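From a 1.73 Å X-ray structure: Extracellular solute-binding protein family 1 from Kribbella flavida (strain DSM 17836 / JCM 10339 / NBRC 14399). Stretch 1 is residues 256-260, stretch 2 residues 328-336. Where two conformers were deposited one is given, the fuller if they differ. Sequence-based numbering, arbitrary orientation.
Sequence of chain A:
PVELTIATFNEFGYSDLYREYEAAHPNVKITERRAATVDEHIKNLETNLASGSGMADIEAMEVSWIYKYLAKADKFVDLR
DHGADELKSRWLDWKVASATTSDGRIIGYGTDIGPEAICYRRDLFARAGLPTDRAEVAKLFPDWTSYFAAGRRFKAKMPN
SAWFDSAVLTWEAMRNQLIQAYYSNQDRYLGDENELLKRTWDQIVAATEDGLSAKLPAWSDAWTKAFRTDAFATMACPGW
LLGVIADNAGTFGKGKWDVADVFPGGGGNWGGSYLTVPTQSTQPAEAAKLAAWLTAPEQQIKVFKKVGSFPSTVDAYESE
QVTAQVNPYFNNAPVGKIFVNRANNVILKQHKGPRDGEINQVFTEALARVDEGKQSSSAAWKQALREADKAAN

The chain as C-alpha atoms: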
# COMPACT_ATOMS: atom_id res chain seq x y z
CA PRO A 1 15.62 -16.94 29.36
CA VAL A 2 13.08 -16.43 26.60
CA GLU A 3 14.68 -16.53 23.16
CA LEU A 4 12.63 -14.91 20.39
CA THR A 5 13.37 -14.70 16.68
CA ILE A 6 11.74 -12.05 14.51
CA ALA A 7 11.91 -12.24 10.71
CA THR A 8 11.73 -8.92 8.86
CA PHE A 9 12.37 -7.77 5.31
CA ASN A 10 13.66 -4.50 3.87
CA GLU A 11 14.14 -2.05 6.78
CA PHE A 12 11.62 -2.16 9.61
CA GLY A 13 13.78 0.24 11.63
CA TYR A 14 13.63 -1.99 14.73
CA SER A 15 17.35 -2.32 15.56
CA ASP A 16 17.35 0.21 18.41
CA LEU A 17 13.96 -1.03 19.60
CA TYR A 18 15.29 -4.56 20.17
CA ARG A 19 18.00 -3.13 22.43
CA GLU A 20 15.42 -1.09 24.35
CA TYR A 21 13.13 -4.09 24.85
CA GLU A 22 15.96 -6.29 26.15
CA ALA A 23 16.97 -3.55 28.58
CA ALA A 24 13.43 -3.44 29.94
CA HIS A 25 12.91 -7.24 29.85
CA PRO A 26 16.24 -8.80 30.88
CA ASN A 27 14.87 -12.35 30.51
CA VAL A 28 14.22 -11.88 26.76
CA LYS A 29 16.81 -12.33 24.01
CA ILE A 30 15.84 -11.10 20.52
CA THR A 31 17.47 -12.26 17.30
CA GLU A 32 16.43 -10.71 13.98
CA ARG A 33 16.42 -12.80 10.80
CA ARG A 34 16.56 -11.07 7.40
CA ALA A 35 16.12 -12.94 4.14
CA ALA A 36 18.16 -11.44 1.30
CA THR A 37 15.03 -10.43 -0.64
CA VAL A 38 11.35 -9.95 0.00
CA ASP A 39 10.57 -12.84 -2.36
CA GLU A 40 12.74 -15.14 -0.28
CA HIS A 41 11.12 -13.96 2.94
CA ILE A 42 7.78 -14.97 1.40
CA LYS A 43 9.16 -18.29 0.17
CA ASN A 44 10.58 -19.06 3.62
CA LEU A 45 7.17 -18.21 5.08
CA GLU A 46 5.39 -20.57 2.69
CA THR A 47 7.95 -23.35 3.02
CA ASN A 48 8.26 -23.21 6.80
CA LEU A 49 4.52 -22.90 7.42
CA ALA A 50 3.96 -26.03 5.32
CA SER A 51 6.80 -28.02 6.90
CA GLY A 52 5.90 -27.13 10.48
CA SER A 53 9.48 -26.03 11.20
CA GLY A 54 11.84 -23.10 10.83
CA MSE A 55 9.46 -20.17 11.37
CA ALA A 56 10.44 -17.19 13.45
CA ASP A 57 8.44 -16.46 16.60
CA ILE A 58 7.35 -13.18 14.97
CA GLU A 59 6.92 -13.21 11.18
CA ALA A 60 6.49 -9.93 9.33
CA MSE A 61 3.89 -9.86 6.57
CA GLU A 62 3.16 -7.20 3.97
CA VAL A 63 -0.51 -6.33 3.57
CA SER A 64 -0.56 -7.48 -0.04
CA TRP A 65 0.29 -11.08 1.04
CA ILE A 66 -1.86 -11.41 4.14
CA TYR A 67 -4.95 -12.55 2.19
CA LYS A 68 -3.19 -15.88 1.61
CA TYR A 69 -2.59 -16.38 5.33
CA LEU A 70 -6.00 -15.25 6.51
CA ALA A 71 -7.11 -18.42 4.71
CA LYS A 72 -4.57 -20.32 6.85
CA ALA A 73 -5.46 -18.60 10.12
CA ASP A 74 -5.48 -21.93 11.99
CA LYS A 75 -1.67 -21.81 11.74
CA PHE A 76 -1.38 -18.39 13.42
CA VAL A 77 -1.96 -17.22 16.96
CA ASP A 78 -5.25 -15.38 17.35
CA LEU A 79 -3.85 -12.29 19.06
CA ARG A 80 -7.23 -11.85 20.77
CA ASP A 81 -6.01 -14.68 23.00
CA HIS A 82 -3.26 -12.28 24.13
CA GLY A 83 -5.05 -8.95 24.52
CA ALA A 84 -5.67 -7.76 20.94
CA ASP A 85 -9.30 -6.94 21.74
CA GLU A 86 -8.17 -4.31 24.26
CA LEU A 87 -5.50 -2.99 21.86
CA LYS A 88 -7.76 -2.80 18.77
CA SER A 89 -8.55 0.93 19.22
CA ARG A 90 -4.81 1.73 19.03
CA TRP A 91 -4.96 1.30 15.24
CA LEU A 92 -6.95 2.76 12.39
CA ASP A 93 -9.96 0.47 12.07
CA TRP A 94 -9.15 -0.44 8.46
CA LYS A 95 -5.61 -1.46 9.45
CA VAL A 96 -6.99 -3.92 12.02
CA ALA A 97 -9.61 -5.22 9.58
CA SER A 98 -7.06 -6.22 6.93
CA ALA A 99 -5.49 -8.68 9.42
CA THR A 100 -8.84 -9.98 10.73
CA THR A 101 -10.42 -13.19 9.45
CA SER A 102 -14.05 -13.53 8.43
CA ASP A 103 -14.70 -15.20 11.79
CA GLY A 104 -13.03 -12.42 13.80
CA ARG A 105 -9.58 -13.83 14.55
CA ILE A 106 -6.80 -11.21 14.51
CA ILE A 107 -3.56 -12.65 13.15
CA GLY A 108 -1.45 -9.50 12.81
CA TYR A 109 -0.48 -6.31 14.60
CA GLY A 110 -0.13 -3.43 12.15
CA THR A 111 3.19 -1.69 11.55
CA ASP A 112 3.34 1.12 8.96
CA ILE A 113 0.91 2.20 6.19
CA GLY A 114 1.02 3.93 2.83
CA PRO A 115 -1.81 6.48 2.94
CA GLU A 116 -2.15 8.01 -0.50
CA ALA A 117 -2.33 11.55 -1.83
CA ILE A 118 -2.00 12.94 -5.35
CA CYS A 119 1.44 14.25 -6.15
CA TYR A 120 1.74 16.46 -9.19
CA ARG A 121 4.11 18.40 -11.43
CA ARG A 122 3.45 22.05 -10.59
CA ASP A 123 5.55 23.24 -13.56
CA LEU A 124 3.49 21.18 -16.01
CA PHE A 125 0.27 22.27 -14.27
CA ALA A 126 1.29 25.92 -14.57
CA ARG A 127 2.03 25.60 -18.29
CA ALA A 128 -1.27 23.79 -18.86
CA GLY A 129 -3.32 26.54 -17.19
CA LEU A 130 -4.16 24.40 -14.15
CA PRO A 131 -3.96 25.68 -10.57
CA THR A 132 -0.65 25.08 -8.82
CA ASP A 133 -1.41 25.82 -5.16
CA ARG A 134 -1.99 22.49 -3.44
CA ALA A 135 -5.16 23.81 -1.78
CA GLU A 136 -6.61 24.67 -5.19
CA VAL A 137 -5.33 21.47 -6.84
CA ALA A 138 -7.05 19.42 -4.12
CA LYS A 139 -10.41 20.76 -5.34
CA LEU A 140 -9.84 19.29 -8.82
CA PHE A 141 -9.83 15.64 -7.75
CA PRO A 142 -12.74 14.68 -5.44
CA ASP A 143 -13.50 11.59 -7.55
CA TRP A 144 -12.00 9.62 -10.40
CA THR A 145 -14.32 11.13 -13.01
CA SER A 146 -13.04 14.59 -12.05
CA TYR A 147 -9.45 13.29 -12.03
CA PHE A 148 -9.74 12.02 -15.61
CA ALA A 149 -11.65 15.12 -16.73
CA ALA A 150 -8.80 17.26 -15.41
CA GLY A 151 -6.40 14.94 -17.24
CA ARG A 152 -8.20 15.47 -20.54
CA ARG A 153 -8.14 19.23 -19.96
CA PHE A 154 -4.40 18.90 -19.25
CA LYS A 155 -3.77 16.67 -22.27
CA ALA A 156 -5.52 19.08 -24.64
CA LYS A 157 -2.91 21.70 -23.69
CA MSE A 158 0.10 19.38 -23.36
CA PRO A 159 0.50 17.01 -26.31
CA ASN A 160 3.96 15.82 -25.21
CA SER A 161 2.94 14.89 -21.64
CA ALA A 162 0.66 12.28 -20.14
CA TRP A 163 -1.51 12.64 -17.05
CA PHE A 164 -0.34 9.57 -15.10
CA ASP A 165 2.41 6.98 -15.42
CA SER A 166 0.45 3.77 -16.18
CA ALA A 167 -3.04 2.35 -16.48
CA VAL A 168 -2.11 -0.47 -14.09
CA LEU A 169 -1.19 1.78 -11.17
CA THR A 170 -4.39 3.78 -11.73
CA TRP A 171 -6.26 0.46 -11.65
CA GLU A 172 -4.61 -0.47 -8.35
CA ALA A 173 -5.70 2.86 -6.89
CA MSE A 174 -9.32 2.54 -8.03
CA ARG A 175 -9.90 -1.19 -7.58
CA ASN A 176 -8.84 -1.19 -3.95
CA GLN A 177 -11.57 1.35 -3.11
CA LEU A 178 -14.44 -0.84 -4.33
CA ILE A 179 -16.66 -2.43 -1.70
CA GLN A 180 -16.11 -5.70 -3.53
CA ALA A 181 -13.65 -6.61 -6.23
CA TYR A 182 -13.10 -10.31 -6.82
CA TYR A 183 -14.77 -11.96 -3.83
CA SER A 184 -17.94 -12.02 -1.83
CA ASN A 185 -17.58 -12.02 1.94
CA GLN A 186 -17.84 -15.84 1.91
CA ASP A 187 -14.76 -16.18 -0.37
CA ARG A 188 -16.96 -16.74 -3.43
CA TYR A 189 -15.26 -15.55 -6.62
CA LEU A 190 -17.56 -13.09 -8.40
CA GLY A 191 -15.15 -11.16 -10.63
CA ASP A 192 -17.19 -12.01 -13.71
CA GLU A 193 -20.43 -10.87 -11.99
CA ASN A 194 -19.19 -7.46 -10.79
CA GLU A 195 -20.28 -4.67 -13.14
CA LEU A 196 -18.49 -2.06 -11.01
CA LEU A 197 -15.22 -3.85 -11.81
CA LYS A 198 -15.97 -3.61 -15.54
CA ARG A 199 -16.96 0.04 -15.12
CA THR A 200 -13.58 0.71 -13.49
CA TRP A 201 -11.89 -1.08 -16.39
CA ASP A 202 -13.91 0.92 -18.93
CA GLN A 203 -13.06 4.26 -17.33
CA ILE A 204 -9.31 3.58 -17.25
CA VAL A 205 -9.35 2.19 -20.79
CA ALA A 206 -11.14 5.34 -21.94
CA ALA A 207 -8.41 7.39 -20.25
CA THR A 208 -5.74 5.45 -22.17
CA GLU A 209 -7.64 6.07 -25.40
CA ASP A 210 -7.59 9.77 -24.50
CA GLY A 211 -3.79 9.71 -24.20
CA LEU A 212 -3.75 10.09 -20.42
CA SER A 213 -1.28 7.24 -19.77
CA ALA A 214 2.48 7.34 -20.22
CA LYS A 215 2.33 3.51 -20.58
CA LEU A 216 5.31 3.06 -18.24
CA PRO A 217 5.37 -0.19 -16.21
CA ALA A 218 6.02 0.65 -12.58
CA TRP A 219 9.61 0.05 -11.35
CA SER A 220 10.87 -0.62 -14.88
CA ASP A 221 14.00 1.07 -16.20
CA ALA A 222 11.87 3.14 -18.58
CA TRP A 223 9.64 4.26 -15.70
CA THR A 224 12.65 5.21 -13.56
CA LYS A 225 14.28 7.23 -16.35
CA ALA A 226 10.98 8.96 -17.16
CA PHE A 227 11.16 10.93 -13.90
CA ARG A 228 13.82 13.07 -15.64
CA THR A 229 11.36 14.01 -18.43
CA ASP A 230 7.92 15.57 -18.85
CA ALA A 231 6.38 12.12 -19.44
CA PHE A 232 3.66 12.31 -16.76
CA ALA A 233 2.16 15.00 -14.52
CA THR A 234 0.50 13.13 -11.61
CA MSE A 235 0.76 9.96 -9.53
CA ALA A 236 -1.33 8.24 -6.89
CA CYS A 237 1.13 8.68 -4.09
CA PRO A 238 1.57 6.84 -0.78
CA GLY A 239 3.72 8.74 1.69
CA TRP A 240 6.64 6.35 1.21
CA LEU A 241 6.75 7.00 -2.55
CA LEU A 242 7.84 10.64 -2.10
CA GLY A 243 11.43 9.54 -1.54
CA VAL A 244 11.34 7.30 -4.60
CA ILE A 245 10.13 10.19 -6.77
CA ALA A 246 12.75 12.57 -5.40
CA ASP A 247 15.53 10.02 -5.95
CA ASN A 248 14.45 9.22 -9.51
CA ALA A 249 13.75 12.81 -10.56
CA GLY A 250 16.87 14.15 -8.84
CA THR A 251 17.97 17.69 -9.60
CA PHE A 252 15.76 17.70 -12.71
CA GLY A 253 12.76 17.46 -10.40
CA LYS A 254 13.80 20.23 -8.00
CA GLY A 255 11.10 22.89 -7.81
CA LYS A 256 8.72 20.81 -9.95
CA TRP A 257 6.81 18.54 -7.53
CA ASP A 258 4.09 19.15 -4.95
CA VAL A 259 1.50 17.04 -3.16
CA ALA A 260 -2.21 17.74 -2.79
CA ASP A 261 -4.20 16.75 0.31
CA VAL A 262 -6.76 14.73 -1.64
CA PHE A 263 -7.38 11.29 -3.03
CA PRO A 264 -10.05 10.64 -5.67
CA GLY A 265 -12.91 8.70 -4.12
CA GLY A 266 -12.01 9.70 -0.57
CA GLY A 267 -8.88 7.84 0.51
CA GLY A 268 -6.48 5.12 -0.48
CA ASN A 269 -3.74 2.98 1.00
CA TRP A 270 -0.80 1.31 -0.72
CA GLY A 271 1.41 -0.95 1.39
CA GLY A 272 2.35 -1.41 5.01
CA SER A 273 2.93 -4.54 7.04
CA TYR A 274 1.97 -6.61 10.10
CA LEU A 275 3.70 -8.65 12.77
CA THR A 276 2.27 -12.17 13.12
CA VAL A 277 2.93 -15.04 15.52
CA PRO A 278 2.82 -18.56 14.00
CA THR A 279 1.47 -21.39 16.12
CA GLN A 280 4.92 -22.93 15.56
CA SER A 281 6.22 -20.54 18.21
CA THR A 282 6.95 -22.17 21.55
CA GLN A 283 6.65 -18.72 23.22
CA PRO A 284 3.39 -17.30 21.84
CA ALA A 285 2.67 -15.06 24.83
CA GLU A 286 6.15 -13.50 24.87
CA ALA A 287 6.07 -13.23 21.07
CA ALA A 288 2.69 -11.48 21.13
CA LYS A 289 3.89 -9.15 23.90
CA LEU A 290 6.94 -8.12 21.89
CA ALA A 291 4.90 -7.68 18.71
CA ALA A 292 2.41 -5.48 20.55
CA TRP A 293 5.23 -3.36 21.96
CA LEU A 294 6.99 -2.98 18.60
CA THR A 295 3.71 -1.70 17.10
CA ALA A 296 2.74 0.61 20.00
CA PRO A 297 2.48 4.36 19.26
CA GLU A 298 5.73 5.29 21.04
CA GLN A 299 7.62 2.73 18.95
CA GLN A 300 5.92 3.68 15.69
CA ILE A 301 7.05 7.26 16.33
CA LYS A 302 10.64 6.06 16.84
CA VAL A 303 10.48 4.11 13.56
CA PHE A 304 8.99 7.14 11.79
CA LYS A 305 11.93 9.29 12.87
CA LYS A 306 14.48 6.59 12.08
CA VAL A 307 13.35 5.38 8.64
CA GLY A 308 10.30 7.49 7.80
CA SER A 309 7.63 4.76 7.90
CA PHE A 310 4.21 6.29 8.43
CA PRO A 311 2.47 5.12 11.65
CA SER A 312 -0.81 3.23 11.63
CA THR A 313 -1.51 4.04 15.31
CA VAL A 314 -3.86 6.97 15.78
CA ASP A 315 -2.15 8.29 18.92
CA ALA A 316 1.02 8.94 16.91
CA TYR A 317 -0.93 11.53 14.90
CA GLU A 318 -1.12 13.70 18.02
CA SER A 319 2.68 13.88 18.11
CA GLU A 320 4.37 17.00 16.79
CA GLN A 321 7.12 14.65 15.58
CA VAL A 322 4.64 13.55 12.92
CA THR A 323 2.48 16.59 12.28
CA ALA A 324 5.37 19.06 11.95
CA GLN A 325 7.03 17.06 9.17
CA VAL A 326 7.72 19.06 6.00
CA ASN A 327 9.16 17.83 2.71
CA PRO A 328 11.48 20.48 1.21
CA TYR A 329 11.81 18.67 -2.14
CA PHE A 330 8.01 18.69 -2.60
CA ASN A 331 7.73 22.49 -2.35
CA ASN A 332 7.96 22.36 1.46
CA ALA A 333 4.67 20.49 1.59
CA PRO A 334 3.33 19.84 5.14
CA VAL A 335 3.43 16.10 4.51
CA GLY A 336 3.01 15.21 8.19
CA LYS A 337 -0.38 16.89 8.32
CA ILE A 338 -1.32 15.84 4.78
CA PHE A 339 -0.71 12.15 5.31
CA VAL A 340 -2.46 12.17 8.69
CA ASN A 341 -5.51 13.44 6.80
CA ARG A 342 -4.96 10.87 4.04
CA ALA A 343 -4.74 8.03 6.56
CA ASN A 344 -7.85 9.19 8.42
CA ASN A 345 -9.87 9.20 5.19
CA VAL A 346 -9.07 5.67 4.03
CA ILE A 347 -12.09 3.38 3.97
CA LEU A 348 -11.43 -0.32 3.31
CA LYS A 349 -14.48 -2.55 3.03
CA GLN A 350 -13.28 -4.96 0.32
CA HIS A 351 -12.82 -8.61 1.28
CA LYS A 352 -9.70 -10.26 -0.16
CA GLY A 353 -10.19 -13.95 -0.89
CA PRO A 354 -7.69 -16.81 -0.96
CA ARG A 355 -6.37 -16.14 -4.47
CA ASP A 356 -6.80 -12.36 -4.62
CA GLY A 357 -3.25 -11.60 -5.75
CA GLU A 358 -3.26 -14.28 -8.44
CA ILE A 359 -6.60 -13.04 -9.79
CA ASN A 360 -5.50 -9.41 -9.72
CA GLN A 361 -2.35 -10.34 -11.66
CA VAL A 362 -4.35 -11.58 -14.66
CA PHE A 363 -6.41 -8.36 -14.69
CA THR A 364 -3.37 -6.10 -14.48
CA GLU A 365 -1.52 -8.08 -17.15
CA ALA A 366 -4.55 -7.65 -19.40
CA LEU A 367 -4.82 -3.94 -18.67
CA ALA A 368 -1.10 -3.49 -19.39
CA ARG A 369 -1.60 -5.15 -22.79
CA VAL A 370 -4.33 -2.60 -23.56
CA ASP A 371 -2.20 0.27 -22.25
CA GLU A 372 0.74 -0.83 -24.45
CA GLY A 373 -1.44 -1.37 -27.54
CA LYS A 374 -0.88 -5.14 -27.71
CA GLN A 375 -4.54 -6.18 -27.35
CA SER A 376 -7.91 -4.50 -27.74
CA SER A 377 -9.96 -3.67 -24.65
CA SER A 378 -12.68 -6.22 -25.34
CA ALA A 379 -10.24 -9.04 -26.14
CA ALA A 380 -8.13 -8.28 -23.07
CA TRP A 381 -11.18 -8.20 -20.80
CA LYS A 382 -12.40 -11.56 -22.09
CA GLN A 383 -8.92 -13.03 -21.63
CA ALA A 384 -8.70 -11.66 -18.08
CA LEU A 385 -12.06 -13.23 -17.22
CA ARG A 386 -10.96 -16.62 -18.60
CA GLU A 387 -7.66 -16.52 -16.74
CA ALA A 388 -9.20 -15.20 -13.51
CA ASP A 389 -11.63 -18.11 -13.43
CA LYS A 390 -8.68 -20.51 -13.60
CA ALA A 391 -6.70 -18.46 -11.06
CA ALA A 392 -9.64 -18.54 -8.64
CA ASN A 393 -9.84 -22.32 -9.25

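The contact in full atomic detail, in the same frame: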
# COMPACT_ATOMS: atom_id res chain seq x y z
N LYS A 256 9.77 21.22 -9.01
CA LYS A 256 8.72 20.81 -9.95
C LYS A 256 7.61 19.98 -9.33
O LYS A 256 6.56 19.84 -9.97
CB LYS A 256 9.33 20.03 -11.12
CG LYS A 256 10.22 20.87 -12.01
CD LYS A 256 10.80 20.07 -13.16
CE LYS A 256 11.72 20.93 -14.01
NZ LYS A 256 12.51 20.09 -14.95
N TRP A 257 7.79 19.44 -8.12
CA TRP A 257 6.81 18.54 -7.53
C TRP A 257 6.12 19.16 -6.32
O TRP A 257 6.71 19.96 -5.58
CB TRP A 257 7.45 17.21 -7.12
CG TRP A 257 7.69 16.24 -8.24
CD1 TRP A 257 8.87 16.00 -8.89
CD2 TRP A 257 6.72 15.35 -8.82
NE1 TRP A 257 8.69 15.02 -9.85
CE2 TRP A 257 7.38 14.60 -9.82
CE3 TRP A 257 5.36 15.12 -8.59
CZ2 TRP A 257 6.72 13.65 -10.59
CZ3 TRP A 257 4.71 14.17 -9.35
CH2 TRP A 257 5.39 13.44 -10.34
N ASP A 258 4.86 18.79 -6.13
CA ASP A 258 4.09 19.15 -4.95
C ASP A 258 3.16 17.98 -4.64
O ASP A 258 3.08 17.00 -5.39
CB ASP A 258 3.29 20.44 -5.16
CG ASP A 258 3.13 21.26 -3.88
OD1 ASP A 258 3.06 20.66 -2.77
OD2 ASP A 258 3.09 22.51 -3.98
N VAL A 259 2.47 18.07 -3.51
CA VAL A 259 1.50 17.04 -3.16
C VAL A 259 0.25 17.70 -2.64
O VAL A 259 0.31 18.66 -1.86
CB VAL A 259 2.09 16.02 -2.15
CG1 VAL A 259 2.54 16.71 -0.90
CG2 VAL A 259 1.06 14.94 -1.84
N ALA A 260 -0.89 17.22 -3.12
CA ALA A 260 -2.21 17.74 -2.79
C ALA A 260 -2.89 16.84 -1.77
O ALA A 260 -2.83 15.62 -1.87
CB ALA A 260 -3.07 17.86 -4.05
N PRO A 328 10.95 19.38 2.03
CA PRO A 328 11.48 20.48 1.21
C PRO A 328 11.47 20.20 -0.29
O PRO A 328 11.18 21.11 -1.08
CB PRO A 328 12.91 20.65 1.74
CG PRO A 328 12.88 20.05 3.11
CD PRO A 328 11.93 18.91 3.02
N TYR A 329 11.78 18.97 -0.71
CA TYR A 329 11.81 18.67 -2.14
C TYR A 329 10.44 18.91 -2.78
O TYR A 329 10.36 19.45 -3.89
CB TYR A 329 12.25 17.22 -2.36
CG TYR A 329 12.53 16.87 -3.81
CD1 TYR A 329 13.83 16.95 -4.31
CD2 TYR A 329 11.52 16.45 -4.66
CE1 TYR A 329 14.10 16.63 -5.62
CE2 TYR A 329 11.79 16.12 -5.98
CZ TYR A 329 13.09 16.21 -6.46
OH TYR A 329 13.38 15.89 -7.76
N PHE A 330 9.37 18.52 -2.09
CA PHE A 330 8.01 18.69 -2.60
C PHE A 330 7.44 20.05 -2.18
O PHE A 330 6.38 20.15 -1.55
CB PHE A 330 7.12 17.54 -2.15
CG PHE A 330 7.34 16.29 -2.92
CD1 PHE A 330 8.41 15.46 -2.65
CD2 PHE A 330 6.49 15.95 -3.97
CE1 PHE A 330 8.63 14.31 -3.38
CE2 PHE A 330 6.69 14.80 -4.70
CZ PHE A 330 7.78 13.98 -4.41
N ASN A 331 8.17 21.11 -2.55
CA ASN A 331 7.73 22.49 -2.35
C ASN A 331 7.39 22.76 -0.88
O ASN A 331 6.43 23.48 -0.57
CB ASN A 331 6.54 22.83 -3.26
CG ASN A 331 6.24 24.32 -3.31
OD1 ASN A 331 7.15 25.15 -3.27
ND2 ASN A 331 4.96 24.67 -3.38
N ASN A 332 8.17 22.17 0.03
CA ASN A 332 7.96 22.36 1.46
C ASN A 332 6.55 21.96 1.88
O ASN A 332 5.94 22.60 2.74
CB ASN A 332 8.26 23.80 1.89
CG ASN A 332 9.72 24.12 1.87
OD1 ASN A 332 10.53 23.40 2.45
ND2 ASN A 332 10.08 25.21 1.20
N ALA A 333 6.02 20.91 1.27
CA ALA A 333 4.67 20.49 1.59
C ALA A 333 4.60 20.02 3.04
O ALA A 333 5.54 19.40 3.54
CB ALA A 333 4.20 19.37 0.66
N PRO A 334 3.51 20.32 3.75
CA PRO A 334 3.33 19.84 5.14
C PRO A 334 2.89 18.38 5.16
O PRO A 334 1.75 18.04 5.49
CB PRO A 334 2.26 20.80 5.68
CG PRO A 334 1.41 21.10 4.45
CD PRO A 334 2.37 21.14 3.29
N VAL A 335 3.81 17.49 4.77
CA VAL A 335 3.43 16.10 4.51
C VAL A 335 2.98 15.39 5.78
O VAL A 335 2.17 14.46 5.72
CB VAL A 335 4.58 15.34 3.83
CG1 VAL A 335 4.82 15.89 2.43
CG2 VAL A 335 5.86 15.40 4.68
N GLY A 336 3.48 15.80 6.95
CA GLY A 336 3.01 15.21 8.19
C GLY A 336 1.51 15.39 8.36
O GLY A 336 0.77 14.44 8.61
O HOH W 1 10.30 19.24 -6.58
O HOH W 2 8.77 21.65 -5.69

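The short strand 257–260 packs against the segment 328–336, burying 364 Å² counted over both sides. The two are far apart in sequence, and one direct hydrogen bond, a pair of waters and a run of apolar contacts join them. Pro-328, at the start of the second stretch, is exposed and takes no part.

Tyr-329 makes the first contact. Its CA-to-CB bond points sideways, but with chi1 at t the ring extends so that CE2 lies 4.1 Å from CD1 of Trp-257, which approaches the tyrosine ring at its edge, near its plane. The hydroxyl is satisfied elsewhere in the structure. The carbonyl of the same residue is linked to the strand through water: water 1 accepts from Trp-257 N (3.0 Å) and lies 2.7 Å from Tyr-329 O, to which it can donate, while water 2 sits 2.7 Å from Trp-257 O and 3.3 Å from Tyr-329 O. The waters thus link backbone groups that are not hydrogen-bonded to each other directly.

Phe-330 is where the backbones come closest, its CA lying 4.6 Å from that of Asp-258. Its buried ring, with chi1 at m, reaches Trp-257, CE2 standing 3.5 Å from the tryptophan CB. The phenylalanine ring and the five-membered ring of the indole meet obliquely, with centroids 5.5 Å apart and planes at 49°. The backbone adds a CA-H...O contact, Phe-330 CA to Trp-257 O at 3.5 Å. Trp-257 offers a broad apolar surface, and both aromatic residues of stretch 2 use it.

Asn-331 supplies the direct hydrogen bond. Its CA-to-CB bond points toward the strand, and ND2 donates to OD2 of Asp-258 over 2.9 Å, at a nearly straight 163°. The CA-to-CB bond of Asp-258 points away, yet its carboxylate comes back to the contact; OD1 accepts from the backbone N of Val-259 (2.8 Å), so the buried acid has partners for both oxygens. Asn-331 and Asn-332 both have positive phi, a conformation that asparagine tolerates well, and here the chain turns. Asn-332 is exposed, its CA-to-CB bond points away from the strand, and it makes no contact with it.

The turn is closed by a hydrogen bond from Ala-333 N to Phe-330 O (2.9 Å). The methyl of Ala-333 then faces Val-259, with CB 3.5 Å from CG1; so small a side chain fits this close approach. Pro-334, at the N-cap position, makes no contact with the strand. Val-335, in the first turn of the helix, completes the apolar cluster, its CG1 lying 4.1 Å from Val-259 CG1. Gly-336 lies beyond reach.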